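Local atomic coordinates of nuclear movement protein (Encephalitozoon cuniculi, PDB entry 2O30), a protein that probably binds unfolded proteins in the cytoplasm as a small p23-like CS-domain chaperone. Residues N14-Q19 and E82-L87; I18-T23 and E47-G52; K32-M35 and I40-K43. The protein carries 1 engineered substitution. All coordinates share one frame; numbering follows the deposited sequence.

Contact 1. Residues N14-Q19 and E82-L87; sequences NEINIQ and EWWDSL
The strand segment 14-19 and the irregular segment 82-87 make no hydrogen bonds to each other; their CA atoms come nearest at Ile-16 and Leu-87, 8.1 Å apart, and side chains alone fill the gap. The fold is the CS domain, the beta sandwich of the p23 and HSP20 group, and here the chain after its last strand, 71-78, folds back against the inner face of strand 15-21. Ile-16 and Ile-18, alternate residues of that strand, both direct their side chains at the returning segment, while Trp-84 and Leu-87 point back at them. Ile-16 does most of the work, using its two branches on different partners. Its CG1 sits over the face of the Trp-84 indole, 3.8 Å from the centroid of the six-membered ring and only 8° off the ring normal, a well-centred CH-pi contact. The branch continues toward the rim, where CD1 meets CE3 of Trp-84 at 3.6 Å. A first torsion of -75° puts CG1 of Ile-16 beside its backbone N and over the indole, and sets CG2 anti to that N, facing Leu-87. The same indole is engaged elsewhere by Lys-78 in a cation-pi contact and by His-56 edge to face, while the backbone O of Trp-84 accepts a hydrogen bond from Gln-11 NE2, tying the segment to strand 8-12. Leu-87 in turn divides its two methyl groups between these two isoleucines. CD2 goes to Ile-18, where the side chains cross at about a right angle and CD2 lies 4.1 Å from CG1. The other methyl is packed more tightly, with Leu-87 CD1 only 3.5 Å from Ile-16 CG2.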
loop_
_atom_site.group_PDB
_atom_site.type_symbol
_atom_site.label_atom_id
_atom_site.label_comp_id
_atom_site.label_asym_id
_atom_site.label_seq_id
_atom_site.Cartn_x
_atom_site.Cartn_y
_atom_site.Cartn_z
ATOM N N ASN A 14 -21.508 -12.685 0.578
ATOM C CA ASN A 14 -20.872 -11.939 -0.496
ATOM C C ASN A 14 -19.807 -10.924 -0.040
ATOM O O ASN A 14 -19.307 -10.173 -0.867
ATOM C CB ASN A 14 -21.953 -11.186 -1.298
ATOM C CG ASN A 14 -22.654 -10.096 -0.492
ATOM O OD1 ASN A 14 -22.820 -10.182 0.731
ATOM N ND2 ASN A 14 -23.117 -9.062 -1.201
ATOM N N GLU A 15 -19.459 -10.922 1.253
ATOM C CA GLU A 15 -18.592 -9.842 1.796
ATOM C C GLU A 15 -17.665 -10.345 2.901
ATOM O O GLU A 15 -17.997 -11.271 3.654
ATOM C CB GLU A 15 -19.432 -8.679 2.343
ATOM C CG GLU A 15 -20.219 -7.888 1.314
ATOM C CD GLU A 15 -21.003 -6.736 1.936
ATOM O OE1 GLU A 15 -20.745 -6.410 3.123
ATOM O OE2 GLU A 15 -21.870 -6.161 1.220
ATOM N N ILE A 16 -16.493 -9.725 2.977
ATOM C CA ILE A 16 -15.542 -9.982 4.062
ATOM C C ILE A 16 -15.422 -8.681 4.884
ATOM O O ILE A 16 -15.330 -7.621 4.290
ATOM C CB ILE A 16 -14.170 -10.376 3.478
ATOM C CG1 ILE A 16 -14.202 -11.817 2.932
ATOM C CG2 ILE A 16 -13.028 -10.269 4.520
ATOM C CD1 ILE A 16 -14.341 -12.945 4.016
ATOM N N ASN A 17 -15.428 -8.798 6.217
ATOM C CA ASN A 17 -15.240 -7.655 7.120
ATOM C C ASN A 17 -14.060 -7.928 8.031
ATOM O O ASN A 17 -13.934 -9.034 8.570
ATOM C CB ASN A 17 -16.489 -7.426 7.970
ATOM C CG ASN A 17 -17.691 -7.034 7.135
ATOM O OD1 ASN A 17 -17.697 -5.974 6.494
ATOM N ND2 ASN A 17 -18.717 -7.880 7.147
ATOM N N ILE A 18 -13.186 -6.933 8.186
ATOM C CA ILE A 18 -12.012 -7.074 9.055
ATOM C C ILE A 18 -12.054 -5.908 10.044
ATOM O O ILE A 18 -12.399 -4.795 9.658
ATOM C CB ILE A 18 -10.712 -7.038 8.263
ATOM C CG1 ILE A 18 -10.634 -8.223 7.276
ATOM C CG2 ILE A 18 -9.466 -7.042 9.204
ATOM C CD1 ILE A 18 -9.636 -8.001 6.114
ATOM N N GLN A 19 -11.750 -6.204 11.298
ATOM C CA GLN A 19 -11.737 -5.173 12.358
ATOM C C GLN A 19 -10.405 -5.189 13.087
ATOM O O GLN A 19 -9.798 -6.246 13.306
ATOM C CB GLN A 19 -12.871 -5.429 13.366
ATOM C CG GLN A 19 -14.251 -5.634 12.753
ATOM C CD GLN A 19 -14.524 -7.101 12.348
ATOM O OE1 GLN A 19 -14.150 -8.058 13.060
ATOM N NE2 GLN A 19 -15.200 -7.278 11.209
ATOM N N GLU A 82 -19.720 -17.374 -1.678
ATOM C CA GLU A 82 -19.446 -18.650 -1.024
ATOM C C GLU A 82 -18.857 -18.351 0.354
ATOM O O GLU A 82 -18.197 -17.318 0.538
ATOM C CB GLU A 82 -18.449 -19.469 -1.860
ATOM C CG GLU A 82 -17.015 -18.947 -1.843
ATOM C CD GLU A 82 -16.124 -19.552 -2.918
ATOM O OE1 GLU A 82 -16.463 -20.665 -3.405
ATOM O OE2 GLU A 82 -15.087 -18.928 -3.261
ATOM N N TRP A 83 -19.101 -19.239 1.312
ATOM C CA TRP A 83 -18.469 -19.104 2.630
ATOM C C TRP A 83 -16.971 -19.394 2.519
ATOM O O TRP A 83 -16.543 -20.248 1.732
ATOM C CB TRP A 83 -19.145 -19.982 3.704
ATOM C CG TRP A 83 -20.620 -19.826 3.794
ATOM C CD1 TRP A 83 -21.565 -20.774 3.496
ATOM C CD2 TRP A 83 -21.331 -18.659 4.180
ATOM N NE1 TRP A 83 -22.817 -20.271 3.691
ATOM C CE2 TRP A 83 -22.707 -18.968 4.115
ATOM C CE3 TRP A 83 -20.942 -17.370 4.592
ATOM C CZ2 TRP A 83 -23.700 -18.046 4.451
ATOM C CZ3 TRP A 83 -21.933 -16.456 4.920
ATOM C CH2 TRP A 83 -23.296 -16.792 4.829
ATOM N N TRP A 84 -16.169 -18.660 3.292
ATOM C CA TRP A 84 -14.725 -18.893 3.369
ATOM C C TRP A 84 -14.418 -19.578 4.690
ATOM O O TRP A 84 -14.877 -19.117 5.739
ATOM C CB TRP A 84 -13.967 -17.558 3.386
ATOM C CG TRP A 84 -14.009 -16.743 2.125
ATOM C CD1 TRP A 84 -14.915 -16.829 1.082
ATOM C CD2 TRP A 84 -13.104 -15.690 1.786
ATOM N NE1 TRP A 84 -14.602 -15.889 0.114
ATOM C CE2 TRP A 84 -13.499 -15.180 0.526
ATOM C CE3 TRP A 84 -11.989 -15.124 2.432
ATOM C CZ2 TRP A 84 -12.819 -14.123 -0.102
ATOM C CZ3 TRP A 84 -11.306 -14.084 1.804
ATOM C CH2 TRP A 84 -11.728 -13.594 0.546
ATOM N N ASP A 85 -13.642 -20.660 4.632
ATOM C CA ASP A 85 -13.152 -21.355 5.829
ATOM C C ASP A 85 -12.184 -20.522 6.681
ATOM O O ASP A 85 -12.120 -20.680 7.910
ATOM C CB ASP A 85 -12.420 -22.646 5.425
ATOM C CG ASP A 85 -13.360 -23.755 4.978
ATOM O OD1 ASP A 85 -14.597 -23.549 4.912
ATOM O OD2 ASP A 85 -12.841 -24.856 4.690
ATOM N N SER A 86 -11.399 -19.672 6.017
ATOM C CA SER A 86 -10.424 -18.824 6.702
ATOM C C SER A 86 -10.327 -17.509 5.928
ATOM O O SER A 86 -10.781 -17.427 4.786
ATOM C CB SER A 86 -9.068 -19.525 6.808
ATOM O OG SER A 86 -8.476 -19.714 5.530
ATOM N N LEU A 87 -9.752 -16.480 6.550
ATOM C CA LEU A 87 -9.598 -15.193 5.873
ATOM C C LEU A 87 -8.464 -15.275 4.864
ATOM O O LEU A 87 -8.576 -14.761 3.753
ATOM C CB LEU A 87 -9.259 -14.107 6.891
ATOM C CG LEU A 87 -9.034 -12.707 6.315
ATOM C CD1 LEU A 87 -10.327 -12.170 5.668
ATOM C CD2 LEU A 87 -8.568 -11.770 7.436
#

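Contact 2. Residues I18-T23 and E47-G52; sequences IQFPVT and EIVIDG
In the hydrophobic core between the two sheets of the CS-domain sandwich, strand 15-21 of one sheet faces the bulged strand 47-51 of the other. The bulge is a classic one, Val-49 and Ile-50 both lying opposite Val-42 of the adjacent strand, and the two consecutive residues both direct their side chains at strand 15-21. There Phe-20 receives Val-49, and Ile-18 receives Ile-50; no hydrogen bond joins the segments. Phe-20 and Val-49 cross at about a right angle. Val-49 CG1 approaches the root of the aromatic side chain, 3.9 Å from Phe-20 CG, while its other methyl, CG2, stands 4.1 Å above the ring plane and displaced toward the rim on the CD2 side. A first torsion of 61° places CG of Phe-20 between the backbone N and the carbonyl carbon, turning the ring toward Val-49. A second pair meets tip to tip: the CD1 methyl of Ile-50 ends 3.9 Å from Ile-18 CG2, with Ile-18 CD1 slightly farther off. Around these four buried residues, Val-72 and Val-42 also pack on Phe-20, and Ile-40 on Ile-18. Ile-48 and Asp-51 belong to the pocket around the bound dithiothreitol. The arrangement forms part of the interior of the p23-like CS-domain sandwich, with the classic bulge turning two consecutive residues into it.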
loop_
_atom_site.group_PDB
_atom_site.type_symbol
_atom_site.label_atom_id
_atom_site.label_comp_id
_atom_site.label_asym_id
_atom_site.label_seq_id
_atom_site.Cartn_x
_atom_site.Cartn_y
_atom_site.Cartn_z
ATOM N N ILE A 18 -13.186 -6.933 8.186
ATOM C CA ILE A 18 -12.012 -7.074 9.055
ATOM C C ILE A 18 -12.054 -5.908 10.044
ATOM O O ILE A 18 -12.399 -4.795 9.658
ATOM C CB ILE A 18 -10.712 -7.038 8.263
ATOM C CG1 ILE A 18 -10.634 -8.223 7.276
ATOM C CG2 ILE A 18 -9.466 -7.042 9.204
ATOM C CD1 ILE A 18 -9.636 -8.001 6.114
ATOM N N GLN A 19 -11.750 -6.204 11.298
ATOM C CA GLN A 19 -11.737 -5.173 12.358
ATOM C C GLN A 19 -10.405 -5.189 13.087
ATOM O O GLN A 19 -9.798 -6.246 13.306
ATOM C CB GLN A 19 -12.871 -5.429 13.366
ATOM C CG GLN A 19 -14.251 -5.634 12.753
ATOM C CD GLN A 19 -14.524 -7.101 12.348
ATOM O OE1 GLN A 19 -14.150 -8.058 13.060
ATOM N NE2 GLN A 19 -15.200 -7.278 11.209
ATOM N N PHE A 20 -9.929 -4.005 13.472
ATOM C CA PHE A 20 -8.728 -3.939 14.306
ATOM C C PHE A 20 -8.749 -2.622 15.069
ATOM O O PHE A 20 -9.418 -1.684 14.650
ATOM C CB PHE A 20 -7.442 -4.108 13.486
ATOM C CG PHE A 20 -7.222 -3.050 12.440
ATOM C CD1 PHE A 20 -7.719 -3.215 11.146
ATOM C CD2 PHE A 20 -6.522 -1.879 12.739
ATOM C CE1 PHE A 20 -7.501 -2.259 10.165
ATOM C CE2 PHE A 20 -6.314 -0.914 11.774
ATOM C CZ PHE A 20 -6.811 -1.106 10.463
ATOM N N PRO A 21 -8.048 -2.571 16.221
ATOM C CA PRO A 21 -8.108 -1.370 17.059
ATOM C C PRO A 21 -7.185 -0.247 16.588
ATOM O O PRO A 21 -6.107 -0.527 16.053
ATOM C CB PRO A 21 -7.674 -1.899 18.431
ATOM C CG PRO A 21 -6.682 -2.953 18.106
ATOM C CD PRO A 21 -7.235 -3.636 16.838
ATOM N N VAL A 22 -7.623 1.004 16.768
ATOM C CA VAL A 22 -6.849 2.175 16.317
ATOM C C VAL A 22 -5.775 2.445 17.347
ATOM O O VAL A 22 -6.092 2.481 18.537
ATOM C CB VAL A 22 -7.716 3.447 16.247
ATOM C CG1 VAL A 22 -6.885 4.639 15.793
ATOM C CG2 VAL A 22 -8.902 3.262 15.347
ATOM N N THR A 23 -4.542 2.668 16.876
ATOM C CA THR A 23 -3.343 2.961 17.699
ATOM C C THR A 23 -3.230 2.083 18.945
ATOM O O THR A 23 -4.170 1.995 19.750
ATOM C CB THR A 23 -3.227 4.481 18.098
ATOM O OG1 THR A 23 -4.037 4.772 19.252
ATOM C CG2 THR A 23 -3.627 5.384 16.935
ATOM N N GLU A 47 3.040 -0.445 12.170
ATOM C CA GLU A 47 2.941 -1.834 12.640
ATOM C C GLU A 47 2.044 -2.650 11.702
ATOM O O GLU A 47 0.949 -2.214 11.354
ATOM C CB GLU A 47 2.393 -1.878 14.071
ATOM C CG GLU A 47 2.191 -3.281 14.662
ATOM C CD GLU A 47 1.385 -3.258 15.965
ATOM O OE1 GLU A 47 1.547 -2.303 16.765
ATOM O OE2 GLU A 47 0.590 -4.197 16.196
ATOM N N ILE A 48 2.519 -3.815 11.281
ATOM C CA ILE A 48 1.721 -4.657 10.398
ATOM C C ILE A 48 0.547 -5.249 11.182
ATOM O O ILE A 48 0.723 -5.809 12.274
ATOM C CB ILE A 48 2.566 -5.757 9.688
ATOM C CG1 ILE A 48 3.508 -5.120 8.648
ATOM C CG2 ILE A 48 1.655 -6.788 9.011
ATOM C CD1 ILE A 48 4.582 -6.056 8.121
ATOM N N VAL A 49 -0.653 -5.084 10.629
ATOM C CA VAL A 49 -1.856 -5.712 11.151
ATOM C C VAL A 49 -2.072 -7.011 10.369
ATOM O O VAL A 49 -2.256 -8.079 10.968
ATOM C CB VAL A 49 -3.113 -4.799 10.986
ATOM C CG1 VAL A 49 -4.382 -5.503 11.496
ATOM C CG2 VAL A 49 -2.924 -3.445 11.697
ATOM N N ILE A 50 -2.083 -6.904 9.038
ATOM C CA ILE A 50 -2.169 -8.076 8.153
ATOM C C ILE A 50 -1.195 -7.912 7.001
ATOM O O ILE A 50 -1.058 -6.818 6.445
ATOM C CB ILE A 50 -3.554 -8.247 7.508
ATOM C CG1 ILE A 50 -4.636 -8.442 8.561
ATOM C CG2 ILE A 50 -3.543 -9.426 6.514
ATOM C CD1 ILE A 50 -6.047 -8.451 7.975
ATOM N N ASP A 51 -0.543 -9.011 6.636
ATOM C CA ASP A 51 0.325 -9.068 5.475
ATOM C C ASP A 51 0.189 -10.480 4.926
ATOM O O ASP A 51 0.867 -11.395 5.392
ATOM C CB ASP A 51 1.769 -8.800 5.890
ATOM C CG ASP A 51 2.740 -8.817 4.720
ATOM O OD1 ASP A 51 2.321 -8.984 3.552
ATOM O OD2 ASP A 51 3.943 -8.642 4.978
ATOM N N GLY A 52 -0.700 -10.661 3.966
ATOM C CA GLY A 52 -0.926 -12.002 3.442
ATOM C C GLY A 52 -1.720 -12.023 2.169
ATOM O O GLY A 52 -1.754 -11.044 1.419
#

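Contact 3. Residues K32-M35 and I40-K43; sequences KIRM and ICVK. Engineered in segment 32-35: Met-35 (natural residue Ile).
Side chains of segments 32-35 and 40-43 stand in cross-strand pairs on the two faces of an antiparallel beta hairpin in the CS-domain sandwich. On the inner face the pairs lie side by side and point the same way. Ile-33 and Val-42 match branch for branch, with CG1 to CG1 and CG2 to CG2 both at 4.1 Å; Met-35, an engineered residue present as selenomethionine, sets its CG 4.0 Å from CG1 of Ile-40. Both are non-hydrogen-bonded pairs. Leu-63 touches Ile-33 and Met-35.

The other face carries the hydrogen-bonded pairs, Lys-32 beside Lys-43 and Arg-34 beside Cys-41, the latter joined by Arg-34 N to Cys-41 O and Cys-41 N to Arg-34 O, both 2.9 Å. Arg-34 leaves the strand extended, then bends at its third torsion (chi3 69°), which brings the guanidinium over Cys-41, whose CB lies against one face at 4.1 Å from NH2. Cys-41 SG is covalently linked to a dithiothreitol, probably from the crystallisation liquor, and Arg-34 NH2 hydrogen-bonds to the same molecule. NH1 bonds to the backbone O of Trp-65 of the second subunit, and Trp-64 of that subunit makes cation-pi contacts with Arg-34 and with Lys-32, whose NZ hydrogen-bonds to Ser-29 O, so this face lies at the dimer interface.

Lys-32 N donates almost straight to Lys-43 O, at 179°, although it stands tilted from the carbonyl plane. The return bond, 2.8 Å from Lys-43 N to Lys-32 O, lies in the carbonyl plane, and Lys-32 O also receives the CA-H of Val-42, with CA 3.3 Å away.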
loop_
_atom_site.group_PDB
_atom_site.type_symbol
_atom_site.label_atom_id
_atom_site.label_comp_id
_atom_site.label_asym_id
_atom_site.label_seq_id
_atom_site.Cartn_x
_atom_site.Cartn_y
_atom_site.Cartn_z
ATOM N N LYS A 32 -2.853 2.420 6.903
ATOM C CA LYS A 32 -2.458 2.174 5.527
ATOM C C LYS A 32 -3.016 0.828 5.088
ATOM O O LYS A 32 -2.704 -0.182 5.687
ATOM C CB LYS A 32 -0.937 2.192 5.414
ATOM C CG LYS A 32 -0.330 3.595 5.626
ATOM C CD LYS A 32 1.200 3.549 5.453
ATOM C CE LYS A 32 1.834 4.956 5.452
ATOM N NZ LYS A 32 0.825 6.058 5.373
ATOM N N ILE A 33 -3.843 0.832 4.045
ATOM C CA ILE A 33 -4.492 -0.400 3.554
ATOM C C ILE A 33 -4.301 -0.481 2.036
ATOM O O ILE A 33 -4.598 0.477 1.313
ATOM C CB ILE A 33 -6.000 -0.429 3.912
ATOM C CG1 ILE A 33 -6.170 -0.343 5.429
ATOM C CG2 ILE A 33 -6.665 -1.707 3.368
ATOM C CD1 ILE A 33 -7.605 -0.090 5.924
ATOM N N ARG A 34 -3.773 -1.609 1.572
ATOM C CA ARG A 34 -3.603 -1.870 0.135
ATOM C C ARG A 34 -4.030 -3.306 -0.174
ATOM O O ARG A 34 -3.603 -4.226 0.510
ATOM C CB ARG A 34 -2.139 -1.714 -0.271
ATOM C CG ARG A 34 -1.853 -2.014 -1.750
ATOM C CD ARG A 34 -0.385 -1.785 -2.135
ATOM N NE ARG A 34 0.542 -2.746 -1.538
ATOM C CZ ARG A 34 1.516 -2.441 -0.680
ATOM N NH1 ARG A 34 1.726 -1.192 -0.304
ATOM N NH2 ARG A 34 2.303 -3.395 -0.202
HETATM N N MSE A 35 -4.838 -3.484 -1.218
HETATM C CA MSE A 35 -5.083 -4.798 -1.766
HETATM C C MSE A 35 -4.734 -4.742 -3.249
HETATM O O MSE A 35 -5.151 -3.811 -3.942
HETATM C CB MSE A 35 -6.550 -5.203 -1.582
HETATM C CG MSE A 35 -6.981 -5.480 -0.151
HETATM SE SE MSE A 35 -8.588 -6.360 -0.137
HETATM C CE MSE A 35 -8.014 -7.775 -1.027
ATOM N N ILE A 40 -3.023 -8.645 0.483
ATOM C CA ILE A 40 -3.554 -7.625 1.365
ATOM C C ILE A 40 -2.465 -7.191 2.355
ATOM O O ILE A 40 -1.754 -8.009 2.922
ATOM C CB ILE A 40 -4.812 -8.142 2.101
ATOM C CG1 ILE A 40 -5.323 -7.098 3.114
ATOM C CG2 ILE A 40 -4.525 -9.508 2.733
ATOM C CD1 ILE A 40 -6.597 -7.536 3.857
ATOM N N CYS A 41 -2.323 -5.880 2.501
ATOM C CA CYS A 41 -1.399 -5.280 3.452
ATOM C C CYS A 41 -2.168 -4.237 4.250
ATOM O O CYS A 41 -2.746 -3.312 3.673
ATOM C CB CYS A 41 -0.259 -4.591 2.707
ATOM S SG CYS A 41 0.865 -3.748 3.851
ATOM N N VAL A 42 -2.195 -4.396 5.570
ATOM C CA VAL A 42 -2.826 -3.418 6.453
ATOM C C VAL A 42 -1.795 -3.045 7.511
ATOM O O VAL A 42 -1.262 -3.908 8.191
ATOM C CB VAL A 42 -4.098 -3.993 7.140
ATOM C CG1 VAL A 42 -4.673 -2.987 8.155
ATOM C CG2 VAL A 42 -5.152 -4.373 6.085
ATOM N N LYS A 43 -1.513 -1.760 7.630
ATOM C CA LYS A 43 -0.578 -1.302 8.652
ATOM C C LYS A 43 -1.219 -0.229 9.507
ATOM O O LYS A 43 -2.065 0.512 9.043
ATOM C CB LYS A 43 0.708 -0.789 8.011
ATOM C CG LYS A 43 1.397 -1.828 7.148
ATOM C CD LYS A 43 2.897 -1.611 7.097
ATOM C CE LYS A 43 3.266 -0.415 6.267
ATOM N NZ LYS A 43 4.720 -0.488 5.903
#

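How the contacts relate
The three contacts lie within one CS-domain sandwich. Contacts 1 and 2 share Ile-18 and Gln-19 on strand 15-21, yet their centres lie 16 Å apart, on opposite sides of the chain's centre. Contacts 2 and 3 are closer, at about 8 Å between centres, because strands 39-44 and 47-51 are neighbours in one sheet, joined by backbone hydrogen bonds of Val-42 with Val-49 and Ile-50. Along the chain contact 3 is nested within the loops closed by both others. Inner residues meet: Ile-18 packs on Ile-40, and Leu-87 on Ile-50, making one continuous core. Only the outer face of contact 3 reaches the second subunit.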